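Local coordinates for protein Hia (Adhesin) (Haemophilus influenzae, PDB 3EMF) that probably mediates bacterial attachment to host cells as a trimeric autotransporter of the outer membrane, here represented by its second binding domain, at residues A11-F17 with E28-Q32. Sequence-based numbering, arbitrary orientation.
Sequences AYGDANF and EKQVQ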
ATOM      1  N   ALA A  11      -5.644   0.729  16.470  1.00 26.96           N
ATOM      2  CA  ALA A  11      -5.026   1.637  15.534  1.00 29.03           C
ATOM      3  C   ALA A  11      -3.974   2.440  16.277  1.00 29.19           C
ATOM      4  O   ALA A  11      -4.058   2.631  17.487  1.00 27.31           O
ATOM      5  CB  ALA A  11      -6.078   2.568  14.952  1.00 32.30           C
ATOM      6  N   TYR A  12      -2.981   2.924  15.555  1.00 22.57           N
ATOM      7  CA  TYR A  12      -2.089   3.890  16.144  1.00 26.28           C
ATOM      8  C   TYR A  12      -2.902   5.108  16.584  1.00 24.98           C
ATOM      9  O   TYR A  12      -3.868   5.492  15.914  1.00 25.92           O
ATOM     10  CB  TYR A  12      -1.034   4.304  15.148  1.00 25.24           C
ATOM     11  CG  TYR A  12      -0.016   3.225  14.926  1.00 28.41           C
ATOM     12  CD1 TYR A  12       0.859   2.860  15.935  1.00 20.10           C
ATOM     13  CD2 TYR A  12       0.055   2.550  13.711  1.00 32.84           C
ATOM     14  CE1 TYR A  12       1.792   1.854  15.737  1.00 33.79           C
ATOM     15  CE2 TYR A  12       0.983   1.556  13.504  1.00 31.84           C
ATOM     16  CZ  TYR A  12       1.851   1.213  14.509  1.00 35.01           C
ATOM     17  OH  TYR A  12       2.782   0.212  14.293  1.00 34.25           O
ATOM     18  N   GLY A  13      -2.516   5.687  17.719  1.00 23.58           N
ATOM     19  CA  GLY A  13      -3.209   6.842  18.295  1.00 22.26           C
ATOM     20  C   GLY A  13      -4.195   6.449  19.372  1.00 35.64           C
ATOM     21  O   GLY A  13      -4.696   7.309  20.095  1.00 37.22           O
ATOM     22  N   ASP A  14      -4.490   5.155  19.467  1.00 29.12           N
ATOM     23  CA  ASP A  14      -5.432   4.664  20.466  1.00 39.30           C
ATOM     24  C   ASP A  14      -4.841   4.945  21.848  1.00 37.56           C
ATOM     25  O   ASP A  14      -3.641   4.749  22.069  1.00 36.75           O
ATOM     26  CB  ASP A  14      -5.677   3.161  20.270  1.00 42.75           C
ATOM     27  CG  ASP A  14      -6.844   2.627  21.107  1.00 61.80           C
ATOM     28  OD1 ASP A  14      -6.865   2.836  22.343  1.00 68.24           O
ATOM     29  OD2 ASP A  14      -7.738   1.969  20.526  1.00 66.40           O
ATOM     30  N   ALA A  15      -5.686   5.372  22.779  1.00 39.13           N
ATOM     31  CA  ALA A  15      -5.229   5.829  24.096  1.00 44.90           C
ATOM     32  C   ALA A  15      -4.606   4.760  24.990  1.00 50.24           C
ATOM     33  O   ALA A  15      -3.760   5.075  25.827  1.00 53.70           O
ATOM     34  CB  ALA A  15      -6.366   6.523  24.840  1.00 46.29           C
ATOM     35  N   ASN A  16      -5.031   3.509  24.860  1.00 52.14           N
ATOM     36  CA  ASN A  16      -4.520   2.494  25.794  1.00 63.51           C
ATOM     37  C   ASN A  16      -3.358   1.638  25.279  1.00 55.33           C
ATOM     38  O   ASN A  16      -3.124   0.534  25.765  1.00 53.88           O
ATOM     39  CB  ASN A  16      -5.644   1.636  26.391  1.00 78.83           C
ATOM     40  CG  ASN A  16      -6.737   1.321  25.395  1.00 86.62           C
ATOM     41  OD1 ASN A  16      -6.492   1.208  24.192  1.00 86.06           O
ATOM     42  ND2 ASN A  16      -7.960   1.170  25.895  1.00 88.01           N
ATOM     43  N   PHE A  17      -2.643   2.162  24.291  1.00 51.66           N
ATOM     44  CA  PHE A  17      -1.392   1.573  23.839  1.00 48.95           C
ATOM     45  C   PHE A  17      -0.427   1.729  24.991  1.00 51.03           C
ATOM     46  O   PHE A  17      -0.389   2.781  25.633  1.00 46.42           O
ATOM     47  CB  PHE A  17      -0.880   2.321  22.608  1.00 48.73           C
ATOM     48  CG  PHE A  17       0.524   1.953  22.198  1.00 45.88           C
ATOM     49  CD1 PHE A  17       0.744   0.970  21.257  1.00 43.39           C
ATOM     50  CD2 PHE A  17       1.617   2.616  22.731  1.00 42.53           C
ATOM     51  CE1 PHE A  17       2.029   0.637  20.864  1.00 43.73           C
ATOM     52  CE2 PHE A  17       2.902   2.295  22.343  1.00 37.51           C
ATOM     53  CZ  PHE A  17       3.109   1.303  21.407  1.00 45.27           C
ATOM     54  N   GLU A  28       7.049   5.670  18.381  1.00 33.37           N
ATOM     55  CA  GLU A  28       7.196   6.794  17.449  1.00 41.65           C
ATOM     56  C   GLU A  28       6.013   6.911  16.492  1.00 33.68           C
ATOM     57  O   GLU A  28       5.589   8.011  16.138  1.00 36.14           O
ATOM     58  CB  GLU A  28       8.514   6.694  16.657  1.00 47.44           C
ATOM     59  CG  GLU A  28       9.771   6.917  17.505  1.00 54.57           C
ATOM     60  CD  GLU A  28      11.073   6.916  16.694  1.00 59.63           C
ATOM     61  OE1 GLU A  28      11.133   6.269  15.621  1.00 64.82           O
ATOM     62  OE2 GLU A  28      12.043   7.571  17.140  1.00 54.63           O
ATOM     63  N   LYS A  29       5.474   5.776  16.072  1.00 26.54           N
ATOM     64  CA  LYS A  29       4.292   5.794  15.240  1.00 19.85           C
ATOM     65  C   LYS A  29       3.049   6.162  16.044  1.00 24.96           C
ATOM     66  O   LYS A  29       2.183   6.895  15.573  1.00 26.17           O
ATOM     67  CB  LYS A  29       4.089   4.439  14.552  1.00 21.18           C
ATOM     68  CG  LYS A  29       5.197   4.149  13.553  1.00 22.88           C
ATOM     69  CD  LYS A  29       5.047   2.754  12.895  1.00 27.05           C
ATOM     70  CE  LYS A  29       6.292   2.408  12.069  1.00 28.88           C
ATOM     71  NZ  LYS A  29       6.114   1.158  11.221  1.00 32.82           N
ATOM     72  N   GLN A  30       2.967   5.628  17.248  1.00 26.75           N
ATOM     73  CA  GLN A  30       1.805   5.838  18.102  1.00 25.96           C
ATOM     74  C   GLN A  30       1.513   7.319  18.329  1.00 28.11           C
ATOM     75  O   GLN A  30       0.341   7.720  18.406  1.00 27.60           O
ATOM     76  CB  GLN A  30       2.001   5.094  19.427  1.00 24.74           C
ATOM     77  CG  GLN A  30       1.051   5.501  20.552  1.00 31.07           C
ATOM     78  CD  GLN A  30      -0.358   4.971  20.379  1.00 29.51           C
ATOM     79  OE1 GLN A  30      -0.667   4.298  19.400  1.00 25.82           O
ATOM     80  NE2 GLN A  30      -1.241   5.319  21.326  1.00 27.33           N
ATOM     81  N   VAL A  31       2.561   8.140  18.408  1.00 28.40           N
ATOM     82  CA  VAL A  31       2.398   9.558  18.797  1.00 25.63           C
ATOM     83  C   VAL A  31       2.347  10.539  17.631  1.00 26.41           C
ATOM     84  O   VAL A  31       2.147  11.750  17.841  1.00 27.22           O
ATOM     85  CB  VAL A  31       3.525  10.029  19.741  1.00 30.23           C
ATOM     86  CG1 VAL A  31       3.512   9.244  21.035  1.00 26.48           C
ATOM     87  CG2 VAL A  31       4.895   9.918  19.035  1.00 29.87           C
ATOM     88  N   GLN A  32       2.529  10.034  16.406  1.00 25.60           N
ATOM     89  CA  GLN A  32       2.458  10.879  15.215  1.00 26.19           C
ATOM     90  C   GLN A  32       1.066  10.919  14.563  1.00 28.48           C
ATOM     91  O   GLN A  32       0.493   9.877  14.237  1.00 26.88           O
ATOM     92  CB  GLN A  32       3.500  10.424  14.184  1.00 28.18           C
ATOM     93  CG  GLN A  32       4.932  10.709  14.588  1.00 30.45           C
ATOM     94  CD  GLN A  32       5.916  10.238  13.531  1.00 46.05           C
ATOM     95  OE1 GLN A  32       6.194  10.952  12.566  1.00 56.30           O
ATOM     96  NE2 GLN A  32       6.447   9.029  13.709  1.00 42.51           N
TER
HETATM   97  O   HOH W   1      -1.946   1.672  19.109  1.00 31.87           O
HETATM   98  O   HOH W   2      -0.958   5.411  24.738  1.00 48.10           O
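Two consecutive beta turns, type II from Ala11 to Asp14 and type I from Asp14 to Phe17, receive the side-chain amide of Gln30 at the end of helix 24-30 in the HiaBD2 N-terminal region. CG of Gln30 lies anti to its backbone N (chi1 165°) and the chain bends at chi2, which carries the amide into the loop. There Gly13 N donates to Gln30 OE1 (2.9 Å) from above the carbonyl plane, 59° out of it, while Gln30 NE2 donates to Asp14 O (2.6 Å), a partner almost within the amide plane. One water bridges Ala11 O and Gln30 OE1; another, held by Ala15 O and Phe17 O, accepts weakly from Gln30 NE2. The Phe17 ring stacks on this amide, planes 19° apart, and Gln30 CG makes an off-centre CH-pi contact with it, 4.1 Å from the centroid. On the Tyr12 ring, Lys29 CB makes a CH-pi contact over one face, 3.9 Å from the centroid. Lys29 NZ hydrogen-bonds to the backbone O of Ala87 of a neighbouring subunit. Two bonds of opposite sense define which way round the buried amide sits, pairing Gly13 N-H and Asp14 C=O with one glutamine and joining the turns to the helix's last turn.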